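Side-chain contacts in acetyl xylan esterase (Metagenome, PDB 6XYC), which probably removes acetyl and feruloyl groups from xylan as a bifunctional serine esterase of the alpha/beta hydrolase fold: residues A[14-17]-A[18-22]; A[271-274]-A[275-279]. All coordinates share one frame; numbering follows the deposited sequence.

Overall arrangement
From the N terminus, strand 8-16 gives way to interaction 1 (14-17 with 18-22), where a side-chain amide and a carboxylate organise the connection to the antiparallel neighbour, strand 26-32, at one edge of the main sheet. Interaction 2 (271-274 with 275-279) closes no loop; it spans successive turns of helix 269-284, near the C terminus, packed against strands 164-168 and 252-257. The two follow in series, neither nested nor crossed, their centres about 30 Å apart and their nearest atoms about 18 Å apart.

Interaction 1: A[14-17]-A[18-22]; sequences NVNY and ASDSL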
loop_
_atom_site.group_PDB
_atom_site.type_symbol
_atom_site.label_atom_id
_atom_site.label_comp_id
_atom_site.label_asym_id
_atom_site.label_seq_id
_atom_site.Cartn_x
_atom_site.Cartn_y
_atom_site.Cartn_z
ATOM N N ASN A 14 -4.683 9.100 15.523
ATOM C CA ASN A 14 -4.442 8.002 16.461
ATOM C C ASN A 14 -5.743 7.292 16.835
ATOM O O ASN A 14 -6.070 7.102 18.009
ATOM C CB ASN A 14 -3.696 8.511 17.692
ATOM C CG ASN A 14 -2.245 8.828 17.384
ATOM O OD1 ASN A 14 -1.505 7.969 16.908
ATOM N ND2 ASN A 14 -1.837 10.066 17.631
ATOM N N VAL A 15 -6.479 6.894 15.804
ATOM C CA VAL A 15 -7.646 6.033 15.937
ATOM C C VAL A 15 -7.172 4.597 15.772
ATOM O O VAL A 15 -6.576 4.246 14.749
ATOM C CB VAL A 15 -8.710 6.391 14.890
ATOM C CG1 VAL A 15 -9.868 5.428 14.964
ATOM C CG2 VAL A 15 -9.164 7.838 15.076
ATOM N N ASN A 16 -7.401 3.772 16.787
ATOM C CA ASN A 16 -7.010 2.371 16.712
ATOM C C ASN A 16 -8.018 1.613 15.856
ATOM O O ASN A 16 -9.231 1.728 16.065
ATOM C CB ASN A 16 -6.923 1.758 18.107
ATOM C CG ASN A 16 -6.338 0.360 18.086
ATOM O OD1 ASN A 16 -7.056 -0.621 17.881
ATOM N ND2 ASN A 16 -5.024 0.260 18.284
ATOM N N TYR A 17 -7.519 0.848 14.884
ATOM C CA TYR A 17 -8.382 0.114 13.970
ATOM C C TYR A 17 -8.459 -1.374 14.281
ATOM O O TYR A 17 -9.222 -2.088 13.620
ATOM C CB TYR A 17 -7.925 0.327 12.514
ATOM C CG TYR A 17 -6.529 -0.168 12.170
ATOM C CD1 TYR A 17 -6.272 -1.522 12.006
ATOM C CD2 TYR A 17 -5.482 0.728 11.976
ATOM C CE1 TYR A 17 -5.010 -1.975 11.681
ATOM C CE2 TYR A 17 -4.216 0.284 11.651
ATOM C CZ TYR A 17 -3.989 -1.065 11.501
ATOM O OH TYR A 17 -2.728 -1.518 11.180
ATOM N N ALA A 18 -7.701 -1.861 15.265
ATOM C CA ALA A 18 -7.681 -3.277 15.605
ATOM C C ALA A 18 -8.305 -3.569 16.965
ATOM O O ALA A 18 -8.153 -4.684 17.480
ATOM C CB ALA A 18 -6.247 -3.808 15.580
ATOM N N SER A 19 -8.993 -2.599 17.562
ATOM C CA SER A 19 -9.609 -2.786 18.871
ATOM C C SER A 19 -8.586 -3.280 19.892
ATOM O O SER A 19 -8.881 -4.123 20.741
ATOM C CB SER A 19 -10.790 -3.756 18.785
ATOM O OG SER A 19 -11.806 -3.265 17.932
ATOM N N ASP A 20 -7.359 -2.772 19.789
ATOM C CA ASP A 20 -6.342 -3.084 20.783
ATOM C C ASP A 20 -5.666 -1.804 21.253
ATOM O O ASP A 20 -6.166 -0.702 21.006
ATOM C CB ASP A 20 -5.322 -4.090 20.232
ATOM C CG ASP A 20 -4.541 -3.566 19.045
ATOM O OD1 ASP A 20 -4.117 -4.412 18.230
ATOM O OD2 ASP A 20 -4.317 -2.345 18.928
ATOM N N SER A 21 -4.527 -1.937 21.933
ATOM C CA SER A 21 -3.819 -0.800 22.507
ATOM C C SER A 21 -2.466 -0.564 21.850
ATOM O O SER A 21 -1.602 0.089 22.445
ATOM C CB SER A 21 -3.632 -1.007 24.011
ATOM O OG SER A 21 -2.657 -2.006 24.255
ATOM N N LEU A 22 -2.262 -1.072 20.640
ATOM C CA LEU A 22 -0.980 -0.948 19.960
ATOM C C LEU A 22 -0.980 0.247 19.022
ATOM O O LEU A 22 -1.906 0.418 18.224
ATOM C CB LEU A 22 -0.663 -2.240 19.198
ATOM C CG LEU A 22 -0.595 -3.486 20.088
ATOM C CD1 LEU A 22 -0.394 -4.733 19.240
ATOM C CD2 LEU A 22 0.503 -3.355 21.135
HETATM O O HOH W 1 -10.608 -0.723 16.328
HETATM O O HOH W 2 -11.146 -3.470 15.226
#
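With CG anti to the backbone N (chi1 -172°), Asn16 turns its amide into the loop that follows it, while Asp20, its CG set between its own N and carbonyl carbon (chi1 63°), swings a carboxylate back to meet it. The two side chains cross at about a right angle, their planes 67° apart. Asn16 OD1 is gripped twice, from opposite faces of its plane: Ala18 N lies 3.0 Å from Asn16 OD1 in a rather bent bond, and Asp20 N lies 2.9 Å from the same oxygen in a straighter one. At the other end of the amide, Asn16 ND2 donates to Asp20 OD2 at 2.8 Å. That oxygen also takes the N-H of Leu22, with Leu22 N 3.0 Å from Asp20 OD2, which makes an Asx turn. Asp20 OD1 is held by His25, whose ring also meets that of Tyr17. Two waters bridge the turn, one linking Asn16 O to Ser19 N, the other Tyr17 O to Ser19 OG. Were Asn16 replaced by an alanine, the N-H groups of Ala18 and Asp20 would probably lose their shared acceptor, and Asp20 OD2 one of the two N-H donors described here. One amide thus serves as acceptor for the backbone and donor to a carboxylate, and the negative charge of Asp20 is probably eased by the donors around it.

Interaction 2: A[271-274]-A[275-279]; sequences YFKD and MTDFF
Lys273 NZ reaches Asp277 OD2 at 2.8 Å, a salt bridge between residues four apart on one helix. The carboxylate receives the ammonium on the syn lone pair of OD2, the side of its other oxygen. With CG anti to the backbone N (chi1 -170°) the lysine chain starts alongside the aspartate, CG of Lys273 lying 3.5 Å from Asp277 OD2; bends at chi3 and chi4 then bring NZ round to the same oxygen. Beneath this bridge the main chain repeats the same spacing: Asp277 N donates to Lys273 O at 2.7 Å, and Thr276 N to Phe272 O at 2.9 Å. On another side of the helix the methyl of Met275 approaches the ring of Phe272 obliquely, CE lying 4.3 Å from CD1. Both side chains also touch Trp168 of strand 164-168, and helix 56-69 meets them through Pro66 and Leu67. Phe278 extends this apolar side to Val166, while Tyr271 packs on Ile255 and Val257 of strand 252-257. Salt-bridged toward solvent and apolar toward the strands, helix 269-284 is an amphipathic helix of the kind that covers the central sheet in alpha/beta hydrolases.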
loop_
_atom_site.group_PDB
_atom_site.type_symbol
_atom_site.label_atom_id
_atom_site.label_comp_id
_atom_site.label_asym_id
_atom_site.label_seq_id
_atom_site.Cartn_x
_atom_site.Cartn_y
_atom_site.Cartn_z
ATOM N N TYR A 271 3.530 14.258 -10.995
ATOM C CA TYR A 271 3.191 12.875 -10.687
ATOM C C TYR A 271 2.152 12.768 -9.587
ATOM O O TYR A 271 1.400 11.788 -9.555
ATOM C CB TYR A 271 4.470 12.135 -10.342
ATOM C CG TYR A 271 5.442 12.259 -11.480
ATOM C CD1 TYR A 271 5.163 11.685 -12.712
ATOM C CD2 TYR A 271 6.613 12.995 -11.357
ATOM C CE1 TYR A 271 6.039 11.805 -13.768
ATOM C CE2 TYR A 271 7.494 13.122 -12.411
ATOM C CZ TYR A 271 7.198 12.521 -13.617
ATOM O OH TYR A 271 8.067 12.641 -14.671
ATOM N N PHE A 272 2.063 13.762 -8.701
ATOM C CA PHE A 272 0.882 13.859 -7.849
ATOM C C PHE A 272 -0.380 13.982 -8.700
ATOM O O PHE A 272 -1.401 13.353 -8.401
ATOM C CB PHE A 272 0.993 15.057 -6.907
ATOM C CG PHE A 272 1.997 14.885 -5.799
ATOM C CD1 PHE A 272 2.500 13.638 -5.451
ATOM C CD2 PHE A 272 2.427 15.992 -5.091
ATOM C CE1 PHE A 272 3.428 13.508 -4.424
ATOM C CE2 PHE A 272 3.344 15.873 -4.065
ATOM C CZ PHE A 272 3.849 14.629 -3.728
ATOM N N LYS A 273 -0.328 14.794 -9.766
ATOM C CA LYS A 273 -1.478 14.926 -10.655
ATOM C C LYS A 273 -1.795 13.598 -11.330
ATOM O O LYS A 273 -2.969 13.238 -11.484
ATOM C CB LYS A 273 -1.224 16.012 -11.701
ATOM C CG LYS A 273 -2.460 16.392 -12.526
ATOM C CD LYS A 273 -2.148 17.489 -13.547
ATOM C CE LYS A 273 -2.926 17.303 -14.849
ATOM N NZ LYS A 273 -4.389 17.112 -14.638
ATOM N N ASP A 274 -0.763 12.851 -11.743
ATOM C CA ASP A 274 -1.002 11.517 -12.285
ATOM C C ASP A 274 -1.774 10.664 -11.289
ATOM O O ASP A 274 -2.724 9.963 -11.664
ATOM C CB ASP A 274 0.321 10.838 -12.651
ATOM C CG ASP A 274 1.011 11.486 -13.836
ATOM O OD1 ASP A 274 0.320 12.044 -14.713
ATOM O OD2 ASP A 274 2.256 11.415 -13.895
ATOM N N MET A 275 -1.392 10.719 -10.007
ATOM C CA MET A 275 -2.057 9.892 -9.005
ATOM C C MET A 275 -3.494 10.355 -8.781
ATOM O O MET A 275 -4.418 9.540 -8.730
ATOM C CB MET A 275 -1.286 9.931 -7.683
ATOM C CG MET A 275 -2.082 9.387 -6.499
ATOM S SD MET A 275 -1.190 9.349 -4.925
ATOM C CE MET A 275 -0.804 11.072 -4.701
ATOM N N THR A 276 -3.697 11.666 -8.621
ATOM C CA THR A 276 -5.036 12.163 -8.321
ATOM C C THR A 276 -5.952 12.055 -9.532
ATOM O O THR A 276 -7.145 11.783 -9.376
ATOM C CB THR A 276 -4.977 13.611 -7.819
ATOM O OG1 THR A 276 -4.249 14.426 -8.743
ATOM C CG2 THR A 276 -4.305 13.670 -6.458
ATOM N N ASP A 277 -5.419 12.244 -10.739
ATOM C CA ASP A 277 -6.214 12.005 -11.939
ATOM C C ASP A 277 -6.643 10.545 -12.015
ATOM O O ASP A 277 -7.809 10.241 -12.298
ATOM C CB ASP A 277 -5.420 12.400 -13.191
ATOM C CG ASP A 277 -5.402 13.900 -13.430
ATOM O OD1 ASP A 277 -6.094 14.634 -12.691
ATOM O OD2 ASP A 277 -4.695 14.345 -14.360
ATOM N N PHE A 278 -5.709 9.627 -11.749
ATOM C CA PHE A 278 -6.010 8.199 -11.784
ATOM C C PHE A 278 -7.120 7.852 -10.800
ATOM O O PHE A 278 -8.134 7.247 -11.168
ATOM C CB PHE A 278 -4.728 7.414 -11.484
ATOM C CG PHE A 278 -4.939 5.940 -11.297
ATOM C CD1 PHE A 278 -5.053 5.100 -12.399
ATOM C CD2 PHE A 278 -5.010 5.386 -10.030
ATOM C CE1 PHE A 278 -5.245 3.734 -12.237
ATOM C CE2 PHE A 278 -5.205 4.020 -9.859
ATOM C CZ PHE A 278 -5.320 3.192 -10.967
ATOM N N PHE A 279 -6.949 8.245 -9.537
ATOM C CA PHE A 279 -7.966 7.952 -8.533
ATOM C C PHE A 279 -9.291 8.602 -8.894
ATOM O O PHE A 279 -10.356 8.010 -8.687
ATOM C CB PHE A 279 -7.511 8.416 -7.140
ATOM C CG PHE A 279 -6.632 7.429 -6.421
ATOM C CD1 PHE A 279 -6.902 6.071 -6.421
ATOM C CD2 PHE A 279 -5.523 7.872 -5.714
ATOM C CE1 PHE A 279 -6.083 5.180 -5.750
ATOM C CE2 PHE A 279 -4.707 6.985 -5.044
ATOM C CZ PHE A 279 -4.984 5.638 -5.061
#